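Local coordinates for putatuve endo-xylanase (PDB 1O8P), which probably binds xylan and cellulose chains, serving as a family 6 carbohydrate-binding module of a putative bacterial endo-xylanase, at residues Tyr34-Pro40 with Gly60-Lys66; Asp72-Val77 with Thr121-Ala126; Thr87-Leu93 with Ile131-Gly137. All blocks are in the same frame, centred on the assembly; numbering follows the deposited sequence.

Contact 1: residues Tyr34-Pro40 with Gly60-Lys66; sequences YDSSYGP and GYSTTYK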
loop_
_atom_site.group_PDB
_atom_site.type_symbol
_atom_site.label_atom_id
_atom_site.label_comp_id
_atom_site.label_asym_id
_atom_site.label_seq_id
_atom_site.Cartn_x
_atom_site.Cartn_y
_atom_site.Cartn_z
ATOM N N TYR A 34 2.454 -7.699 -5.114
ATOM C CA TYR A 34 2.820 -6.679 -6.068
ATOM C C TYR A 34 3.243 -7.318 -7.402
ATOM O O TYR A 34 3.763 -8.447 -7.441
ATOM C CB TYR A 34 3.927 -5.773 -5.503
ATOM C CG TYR A 34 5.159 -6.521 -5.041
ATOM C CD1 TYR A 34 6.148 -6.895 -5.943
ATOM C CD2 TYR A 34 5.334 -6.848 -3.700
ATOM C CE1 TYR A 34 7.280 -7.574 -5.522
ATOM C CE2 TYR A 34 6.467 -7.537 -3.255
ATOM C CZ TYR A 34 7.437 -7.890 -4.171
ATOM O OH TYR A 34 8.561 -8.577 -3.739
ATOM N N ASP A 35 2.995 -6.597 -8.491
ATOM C CA ASP A 35 3.318 -7.085 -9.823
ATOM C C ASP A 35 4.701 -6.635 -10.209
ATOM O O ASP A 35 5.314 -7.217 -11.062
ATOM C CB ASP A 35 2.306 -6.544 -10.805
ATOM C CG ASP A 35 0.920 -7.006 -10.480
ATOM O OD1 ASP A 35 0.637 -8.174 -10.788
ATOM O OD2 ASP A 35 0.062 -6.309 -9.881
ATOM N N SER A 36 5.193 -5.604 -9.528
ATOM C CA SER A 36 6.439 -4.941 -9.864
ATOM C C SER A 36 6.946 -4.185 -8.610
ATOM O O SER A 36 6.167 -3.846 -7.720
ATOM C CB SER A 36 6.141 -3.958 -10.986
ATOM O OG SER A 36 7.209 -3.068 -11.142
ATOM N N SER A 37 8.244 -3.973 -8.493
ATOM C CA SER A 37 8.762 -3.250 -7.319
ATOM C C SER A 37 10.103 -2.599 -7.619
ATOM O O SER A 37 10.813 -3.027 -8.555
ATOM C CB SER A 37 8.855 -4.136 -6.089
ATOM O OG SER A 37 9.900 -5.069 -6.212
ATOM N N TYR A 38 10.400 -1.517 -6.895
ATOM C CA TYR A 38 11.724 -0.969 -6.871
ATOM C C TYR A 38 12.286 -1.063 -5.465
ATOM O O TYR A 38 11.713 -0.557 -4.539
ATOM C CB TYR A 38 11.765 0.507 -7.337
ATOM C CG TYR A 38 13.149 1.066 -7.042
ATOM C CD1 TYR A 38 14.215 0.805 -7.912
ATOM C CD2 TYR A 38 13.431 1.743 -5.829
ATOM C CE1 TYR A 38 15.488 1.261 -7.612
ATOM C CE2 TYR A 38 14.704 2.193 -5.527
ATOM C CZ TYR A 38 15.716 1.963 -6.431
ATOM O OH TYR A 38 16.978 2.361 -6.174
ATOM N N GLY A 39 13.441 -1.675 -5.302
ATOM C CA GLY A 39 14.125 -1.607 -4.032
ATOM C C GLY A 39 14.826 -2.914 -3.786
ATOM O O GLY A 39 14.169 -3.929 -3.485
ATOM N N PRO A 40 16.154 -2.876 -3.936
ATOM C CA PRO A 40 17.016 -4.074 -3.935
ATOM C C PRO A 40 16.782 -4.999 -2.758
ATOM O O PRO A 40 16.816 -6.219 -2.967
ATOM C CB PRO A 40 18.452 -3.501 -3.858
ATOM C CG PRO A 40 18.280 -2.009 -3.496
ATOM C CD PRO A 40 16.927 -1.637 -4.162
ATOM N N GLY A 60 12.521 5.823 -1.091
ATOM C CA GLY A 60 12.552 5.682 -2.526
ATOM C C GLY A 60 12.041 4.348 -3.048
ATOM O O GLY A 60 11.828 4.205 -4.267
ATOM N N TYR A 61 11.852 3.366 -2.161
ATOM C CA TYR A 61 11.234 2.068 -2.578
ATOM C C TYR A 61 9.771 2.226 -2.983
ATOM O O TYR A 61 9.121 3.203 -2.626
ATOM C CB TYR A 61 11.276 1.032 -1.467
ATOM C CG TYR A 61 12.607 0.380 -1.228
ATOM C CD1 TYR A 61 13.810 1.046 -1.501
ATOM C CD2 TYR A 61 12.658 -0.915 -0.691
ATOM C CE1 TYR A 61 15.050 0.428 -1.265
ATOM C CE2 TYR A 61 13.872 -1.568 -0.464
ATOM C CZ TYR A 61 15.061 -0.894 -0.746
ATOM O OH TYR A 61 16.228 -1.528 -0.465
ATOM N N SER A 62 9.258 1.256 -3.734
ATOM C CA SER A 62 7.935 1.351 -4.285
ATOM C C SER A 62 7.440 -0.037 -4.688
ATOM O O SER A 62 8.246 -0.932 -4.987
ATOM C CB SER A 62 7.900 2.320 -5.495
ATOM O OG SER A 62 8.520 1.738 -6.636
ATOM N N THR A 63 6.119 -0.221 -4.629
ATOM C CA THR A 63 5.481 -1.438 -5.099
ATOM C C THR A 63 4.335 -1.037 -5.976
ATOM O O THR A 63 3.672 -0.026 -5.734
ATOM C CB THR A 63 5.035 -2.376 -3.948
ATOM O OG1 THR A 63 4.643 -1.599 -2.832
ATOM C CG2 THR A 63 6.183 -3.168 -3.393
ATOM N N THR A 64 4.115 -1.832 -7.017
ATOM C CA THR A 64 3.110 -1.541 -7.992
ATOM C C THR A 64 2.130 -2.688 -8.020
ATOM O O THR A 64 2.542 -3.849 -8.044
ATOM C CB THR A 64 3.765 -1.388 -9.364
ATOM O OG1 THR A 64 4.605 -0.230 -9.364
ATOM C CG2 THR A 64 2.703 -1.151 -10.510
ATOM N N TYR A 65 0.850 -2.334 -8.062
ATOM C CA TYR A 65 -0.284 -3.248 -8.048
ATOM C C TYR A 65 -1.165 -2.880 -9.215
ATOM O O TYR A 65 -1.902 -1.888 -9.184
ATOM C CB TYR A 65 -1.068 -3.119 -6.713
ATOM C CG TYR A 65 -0.158 -3.295 -5.537
ATOM C CD1 TYR A 65 0.635 -2.227 -5.074
ATOM C CD2 TYR A 65 -0.054 -4.529 -4.897
ATOM C CE1 TYR A 65 1.482 -2.388 -4.005
ATOM C CE2 TYR A 65 0.801 -4.697 -3.819
ATOM C CZ TYR A 65 1.568 -3.618 -3.382
ATOM O OH TYR A 65 2.451 -3.772 -2.340
ATOM N N LYS A 66 -1.094 -3.711 -10.250
ATOM C CA LYS A 66 -1.772 -3.458 -11.507
ATOM C C LYS A 66 -3.215 -3.876 -11.461
ATOM O O LYS A 66 -3.585 -4.720 -10.679
ATOM C CB LYS A 66 -1.034 -4.209 -12.632
ATOM C CG LYS A 66 0.311 -3.603 -12.988
ATOM C CD LYS A 66 0.913 -4.331 -14.191
ATOM C CE LYS A 66 0.991 -3.415 -15.427
ATOM N NZ LYS A 66 -0.361 -3.058 -16.065
#
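Gly60 opens its segment with positive phi, a conformation in which a CB would jam against the preceding carbonyl; its O lies 3.3 Å from Tyr38 CD2. Tyr61 then offers a broad ring face to the opposite backbone. Gly39 CA sits 3.4 Å from the Tyr61 ring centroid, almost on the ring normal, a close CH-pi contact that a CB on residue 39 would obstruct. Pro40 lies by the same ring, its CD 4.0 Å from Tyr61 CZ, while the Tyr61 hydroxyl bonds to the backbone of Asn41. Ser62 brings regular antiparallel pairing: Tyr38 N donates to Ser62 O at 2.9 Å and Ser62 N to Tyr38 O at 3.2 Å, and the small serine lets Tyr38 CB come within 3.5 Å of Ser62 OG. Thr63 is non-hydrogen-bonded with Ser37; its CG2 touches Tyr34 CD2 (3.8 Å), while its OG1 donates to Tyr65 OH. Thr64 meets two residues at once, giving N to Ser36 O (3.0 Å) and accepting Asp35 N at its O (2.8 Å). Tyr65 turns a ring face to Tyr34 CB, 4.1 Å from the centroid, and its hydroxyl reaches Ala31 O. At Lys66 the backbone N bonds Asp35 OD2 (2.9 Å), so the aspartate side chain prolongs the pairing beyond the bulge. That carboxylate also forms a salt bridge with Arg23, and the lysine amine one with Asp130. Asp35 and Ser36 opposite Thr64 make a classic beta bulge, here where the short strand 36-38 borders one sheet of the family 6 beta-sandwich.

Contact 2: residues Asp72-Val77 with Thr121-Ala126; sequences DGATSV and TISNTA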
loop_
_atom_site.group_PDB
_atom_site.type_symbol
_atom_site.label_atom_id
_atom_site.label_comp_id
_atom_site.label_asym_id
_atom_site.label_seq_id
_atom_site.Cartn_x
_atom_site.Cartn_y
_atom_site.Cartn_z
ATOM N N ASP A 72 -17.120 2.720 -9.197
ATOM C CA ASP A 72 -17.568 4.086 -9.412
ATOM C C ASP A 72 -16.960 5.101 -8.439
ATOM O O ASP A 72 -17.427 6.210 -8.350
ATOM C CB ASP A 72 -19.090 4.191 -9.495
ATOM C CG ASP A 72 -19.792 3.637 -8.267
ATOM O OD1 ASP A 72 -19.167 3.512 -7.187
ATOM O OD2 ASP A 72 -20.993 3.285 -8.297
ATOM N N GLY A 73 -15.893 4.733 -7.735
ATOM C CA GLY A 73 -15.163 5.710 -6.940
ATOM C C GLY A 73 -14.748 5.183 -5.590
ATOM O O GLY A 73 -15.534 4.491 -4.926
ATOM N N ALA A 74 -13.515 5.488 -5.191
ATOM C CA ALA A 74 -13.053 5.384 -3.797
ATOM C C ALA A 74 -12.471 6.739 -3.360
ATOM O O ALA A 74 -11.897 7.464 -4.176
ATOM C CB ALA A 74 -12.042 4.278 -3.615
ATOM N N THR A 75 -12.630 7.074 -2.083
ATOM C CA THR A 75 -12.207 8.387 -1.584
ATOM C C THR A 75 -11.311 8.219 -0.364
ATOM O O THR A 75 -10.885 9.198 0.225
ATOM C CB THR A 75 -13.441 9.240 -1.177
ATOM O OG1 THR A 75 -14.329 8.397 -0.427
ATOM C CG2 THR A 75 -14.291 9.622 -2.379
ATOM N N SER A 76 -11.013 6.990 0.027
ATOM C CA SER A 76 -10.132 6.798 1.169
ATOM C C SER A 76 -9.338 5.494 1.055
ATOM O O SER A 76 -9.752 4.582 0.341
ATOM C CB SER A 76 -10.947 6.946 2.477
ATOM O OG SER A 76 -10.798 5.885 3.365
ATOM N N VAL A 77 -8.187 5.441 1.727
ATOM C CA VAL A 77 -7.315 4.259 1.732
ATOM C C VAL A 77 -6.937 3.968 3.169
ATOM O O VAL A 77 -6.811 4.908 3.968
ATOM C CB VAL A 77 -6.037 4.424 0.890
ATOM C CG1 VAL A 77 -5.146 5.626 1.366
ATOM C CG2 VAL A 77 -5.226 3.110 0.867
ATOM N N THR A 121 -7.399 10.143 3.194
ATOM C CA THR A 121 -8.266 10.402 2.049
ATOM C C THR A 121 -7.409 10.375 0.749
ATOM O O THR A 121 -6.203 10.609 0.775
ATOM C CB THR A 121 -9.001 11.737 2.154
ATOM O OG1 THR A 121 -8.038 12.786 1.970
ATOM C CG2 THR A 121 -9.552 11.986 3.591
ATOM N N ILE A 122 -8.077 10.130 -0.368
ATOM C CA ILE A 122 -7.472 10.162 -1.687
ATOM C C ILE A 122 -8.424 10.914 -2.606
ATOM O O ILE A 122 -9.630 10.920 -2.353
ATOM C CB ILE A 122 -7.138 8.684 -2.225
ATOM C CG1 ILE A 122 -8.344 7.731 -2.264
ATOM C CG2 ILE A 122 -6.036 8.037 -1.416
ATOM C CD1 ILE A 122 -8.290 6.682 -3.438
ATOM N N SER A 123 -7.879 11.605 -3.623
ATOM C CA SER A 123 -8.673 12.094 -4.755
ATOM C C SER A 123 -9.553 10.955 -5.215
ATOM O O SER A 123 -9.079 9.805 -5.321
ATOM C CB SER A 123 -7.807 12.463 -5.948
ATOM O OG SER A 123 -6.823 13.393 -5.599
ATOM N N ASN A 124 -10.815 11.288 -5.489
ATOM C CA ASN A 124 -11.771 10.341 -5.997
ATOM C C ASN A 124 -11.208 9.649 -7.226
ATOM O O ASN A 124 -10.916 10.315 -8.207
ATOM C CB ASN A 124 -13.087 11.045 -6.371
ATOM C CG ASN A 124 -14.178 10.036 -6.818
ATOM O OD1 ASN A 124 -14.443 9.054 -6.133
ATOM N ND2 ASN A 124 -14.778 10.270 -7.986
ATOM N N THR A 125 -11.097 8.323 -7.162
ATOM C CA THR A 125 -10.511 7.496 -8.205
ATOM C C THR A 125 -11.537 6.420 -8.574
ATOM O O THR A 125 -12.073 5.752 -7.695
ATOM C CB THR A 125 -9.238 6.838 -7.592
ATOM O OG1 THR A 125 -8.359 7.881 -7.157
ATOM C CG2 THR A 125 -8.414 6.011 -8.612
ATOM N N ALA A 126 -11.768 6.242 -9.869
ATOM C CA ALA A 126 -12.765 5.318 -10.402
ATOM C C ALA A 126 -12.175 4.468 -11.543
ATOM O O ALA A 126 -11.100 4.767 -12.052
ATOM C CB ALA A 126 -13.994 6.105 -10.906
HETATM O O HOH W 1 -16.696 8.498 -9.380
#
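In this beta-sandwich module the segments are antiparallel neighbours, and residues 121-125 end strand 116-125, one of two edge strands of a four-stranded sheet. Ile122, Thr75 and Ala74 bury the most surface. A beta bulge interrupts the pairing: Ala74 pairs with Thr125 but Ser76 with Thr121, so the second strand spends two extra residues and bows out. Ala74 N donates to Thr125 O (2.9 Å) and Thr125 N to Ala74 O (3.2 Å); a small methyl suits the crowding by Phe146 and Phe26. Thr75, with psi near zero, turns its O to Ile122 N (3.0 Å); its CB points away, at a partly exposed place suiting a hydroxyl, though its CG2 lies 3.8 Å from Asn124 OD1. Thr75 and Ser76 both face Ser147, a classic bulge. Ile122 is the bulky apolar residue of the three: its CG2 meets Val77 CG1 (3.8 Å), its CD1 lies 4.5 Å from Ala74 CB, and Phe146 and Leu101 adjoin. Beyond the strand the chains stay close: Gly73 CA makes a CA-H...O contact with Thr125 O (3.2 Å), and a CB there would jam against the preceding carbonyl and strike Asn124 OD1. Water 1 donates to Asp72 O (2.6 Å) and accepts from Asn124 ND2 (3.0 Å).

Contact 3: residues Thr87-Leu93 with Ile131-Gly137; sequences TTIQVRL and IVLVFSG
Two neighbouring strands of a jelly-roll beta-sandwich sheet run antiparallel here, their axes 4.5 Å apart at closest and 155° between directions. Both backbones are extended through Leu93 and Phe135; at Ser136 psi falls to about 4° and the strand gives way. The register is Ile89-Phe135, Gln90-Val134, Val91-Leu133, Arg92-Val132 and Leu93-Ile131. Gln90 and Arg92 form the hydrogen-bonded pairs: Gln90 N to Val134 O 2.8 Å, Val134 N to Gln90 O 3.0 Å, Arg92 N to Val132 O and Val132 N to Arg92 O both 2.9 Å. On the face of Ile89, Val91 and Leu93 the side chains interdigitate. Leu133 (m, t) and Phe135 (chi1 m) bring their ends close to segment 87-93, and Ile89 (chi1 m) fits CG2 between Leu133 CB and Phe135 CE1, 3.8 Å from each. Val91, chi1 t, splits its branches: CG1 meets Ile131 CG2 and CG2 meets Leu133 CD2, both at 3.9 Å. Leu93 CD2 lies 4.0 Å from Ile131 CD1. Branched apolar residues suit this face, which packs on Phe144 and Phe146. On the other face, with Gln90, Val132 and Val134, Arg92 lays its aliphatic stem along Val134 (CD to CG2 4.2 Å); its NE and NH2 donate to Gln90 OE1, and NH1 to Gly98 O. Ser136 N reaches Thr88 O at 3.3 Å, and Ser136 OG, chi1 p, hydrogen-bonds Thr87 OG1 (3.2 Å) and Thr88 OG1 (2.8 Å).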
loop_
_atom_site.group_PDB
_atom_site.type_symbol
_atom_site.label_atom_id
_atom_site.label_comp_id
_atom_site.label_asym_id
_atom_site.label_seq_id
_atom_site.Cartn_x
_atom_site.Cartn_y
_atom_site.Cartn_z
ATOM N N THR A 87 6.770 7.828 9.116
ATOM C CA THR A 87 7.080 7.727 7.710
ATOM C C THR A 87 5.799 7.897 6.914
ATOM O O THR A 87 4.715 8.079 7.490
ATOM C CB THR A 87 7.857 6.401 7.436
ATOM O OG1 THR A 87 8.294 6.398 6.084
ATOM C CG2 THR A 87 6.966 5.181 7.546
ATOM N N THR A 88 5.909 7.911 5.592
ATOM C CA THR A 88 4.750 8.148 4.748
ATOM C C THR A 88 4.754 7.102 3.647
ATOM O O THR A 88 5.834 6.595 3.216
ATOM C CB THR A 88 4.802 9.539 4.086
ATOM O OG1 THR A 88 5.995 9.626 3.275
ATOM C CG2 THR A 88 4.906 10.694 5.083
ATOM N N ILE A 89 3.549 6.809 3.175
ATOM C CA ILE A 89 3.356 6.000 1.983
ATOM C C ILE A 89 2.545 6.839 1.023
ATOM O O ILE A 89 1.433 7.231 1.316
ATOM C CB ILE A 89 2.598 4.686 2.337
ATOM C CG1 ILE A 89 3.267 3.969 3.520
ATOM C CG2 ILE A 89 2.381 3.799 1.065
ATOM C CD1 ILE A 89 2.490 2.797 4.140
ATOM N N GLN A 90 3.117 7.142 -0.128
ATOM C CA GLN A 90 2.386 7.807 -1.166
ATOM C C GLN A 90 1.610 6.775 -1.959
ATOM O O GLN A 90 2.094 5.667 -2.194
ATOM C CB GLN A 90 3.351 8.550 -2.082
ATOM C CG GLN A 90 3.855 9.849 -1.443
ATOM C CD GLN A 90 4.758 10.636 -2.370
ATOM O OE1 GLN A 90 5.283 10.089 -3.333
ATOM N NE2 GLN A 90 4.922 11.919 -2.095
ATOM N N VAL A 91 0.409 7.167 -2.369
ATOM C CA VAL A 91 -0.471 6.355 -3.197
ATOM C C VAL A 91 -0.619 7.077 -4.540
ATOM O O VAL A 91 -1.167 8.173 -4.596
ATOM C CB VAL A 91 -1.859 6.075 -2.511
ATOM C CG1 VAL A 91 -2.664 5.099 -3.370
ATOM C CG2 VAL A 91 -1.672 5.506 -1.091
ATOM N N ARG A 92 -0.091 6.468 -5.600
ATOM C CA ARG A 92 0.023 7.112 -6.907
ATOM C C ARG A 92 -0.567 6.263 -8.025
ATOM O O ARG A 92 -0.723 5.045 -7.873
ATOM C CB ARG A 92 1.488 7.360 -7.263
ATOM C CG ARG A 92 2.259 8.221 -6.319
ATOM C CD ARG A 92 3.388 8.809 -7.019
ATOM N NE ARG A 92 4.037 9.870 -6.296
ATOM C CZ ARG A 92 4.131 11.113 -6.719
ATOM N NH1 ARG A 92 3.584 11.495 -7.860
ATOM N NH2 ARG A 92 4.760 11.990 -5.973
ATOM N N LEU A 93 -0.884 6.910 -9.154
ATOM C CA LEU A 93 -1.335 6.197 -10.346
ATOM C C LEU A 93 -0.173 5.832 -11.301
ATOM O O LEU A 93 0.683 6.666 -11.591
ATOM C CB LEU A 93 -2.317 7.053 -11.110
ATOM C CG LEU A 93 -3.663 7.337 -10.454
ATOM C CD1 LEU A 93 -4.481 8.182 -11.408
ATOM C CD2 LEU A 93 -4.391 6.021 -10.050
ATOM N N ILE A 131 -1.895 0.881 -9.303
ATOM C CA ILE A 131 -1.581 1.610 -8.061
ATOM C C ILE A 131 -0.135 1.387 -7.643
ATOM O O ILE A 131 0.371 0.256 -7.615
ATOM C CB ILE A 131 -2.545 1.231 -6.876
ATOM C CG1 ILE A 131 -3.964 1.699 -7.176
ATOM C CG2 ILE A 131 -2.106 1.937 -5.536
ATOM C CD1 ILE A 131 -4.136 3.273 -7.170
ATOM N N VAL A 132 0.508 2.490 -7.296
ATOM C CA VAL A 132 1.876 2.474 -6.798
ATOM C C VAL A 132 1.959 3.025 -5.374
ATOM O O VAL A 132 1.462 4.100 -5.103
ATOM C CB VAL A 132 2.805 3.281 -7.774
ATOM C CG1 VAL A 132 4.267 3.175 -7.354
ATOM C CG2 VAL A 132 2.573 2.768 -9.217
ATOM N N LEU A 133 2.590 2.268 -4.470
ATOM C CA LEU A 133 2.941 2.754 -3.116
ATOM C C LEU A 133 4.432 3.167 -3.112
ATOM O O LEU A 133 5.286 2.373 -3.477
ATOM C CB LEU A 133 2.696 1.645 -2.074
ATOM C CG LEU A 133 1.291 1.021 -2.085
ATOM C CD1 LEU A 133 1.214 -0.087 -1.000
ATOM C CD2 LEU A 133 0.207 2.128 -1.848
ATOM N N VAL A 134 4.716 4.413 -2.738
ATOM C CA VAL A 134 6.056 4.931 -2.709
ATOM C C VAL A 134 6.360 5.241 -1.257
ATOM O O VAL A 134 5.601 5.937 -0.592
ATOM C CB VAL A 134 6.241 6.182 -3.648
ATOM C CG1 VAL A 134 7.710 6.656 -3.651
ATOM C CG2 VAL A 134 5.727 5.878 -5.088
ATOM N N PHE A 135 7.475 4.692 -0.777
ATOM C CA PHE A 135 7.850 4.723 0.628
ATOM C C PHE A 135 8.996 5.719 0.926
ATOM O O PHE A 135 9.936 5.814 0.141
ATOM C CB PHE A 135 8.292 3.323 1.027
ATOM C CG PHE A 135 7.229 2.282 0.840
ATOM C CD1 PHE A 135 6.172 2.183 1.731
ATOM C CD2 PHE A 135 7.289 1.415 -0.225
ATOM C CE1 PHE A 135 5.181 1.215 1.569
ATOM C CE2 PHE A 135 6.309 0.445 -0.420
ATOM C CZ PHE A 135 5.258 0.348 0.484
ATOM N N SER A 136 8.903 6.438 2.052
ATOM C CA SER A 136 9.892 7.471 2.417
ATOM C C SER A 136 10.807 7.009 3.552
ATOM O O SER A 136 11.702 7.719 4.028
ATOM C CB SER A 136 9.211 8.818 2.726
ATOM O OG SER A 136 8.537 8.767 3.958
ATOM N N GLY A 137 10.628 5.775 3.946
ATOM C CA GLY A 137 11.377 5.250 5.058
ATOM C C GLY A 137 10.892 3.850 5.381
ATOM O O GLY A 137 9.945 3.350 4.775
HETATM O O HOH W 2 7.413 4.316 3.985
HETATM O O HOH W 3 6.431 8.316 0.298
#

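Contact 3 is the core one, its centre about 7 Å from that of the chain, with eight of 14 residues buried and one exposed; it relies on interlocked apolar side chains and regular pairing. Contact 1 continues the same sheet outward: strands 62-69 and 128-135 are neighbours, with Tyr65 N 2.7 Å from Ile131 O and Thr63 O 2.8 Å from Leu133 N. There, tyrosines, hydroxyls and charges replace most aliphatics. Contact 2 belongs to the other main sheet and meets contact 3 by packing, Val77 CG1 lying 4.3 Å from Val91 CG2. Contacts 1 and 2 do not touch. Both lie nearer the surface, with six and four exposed residues, and each is broken by a bulge.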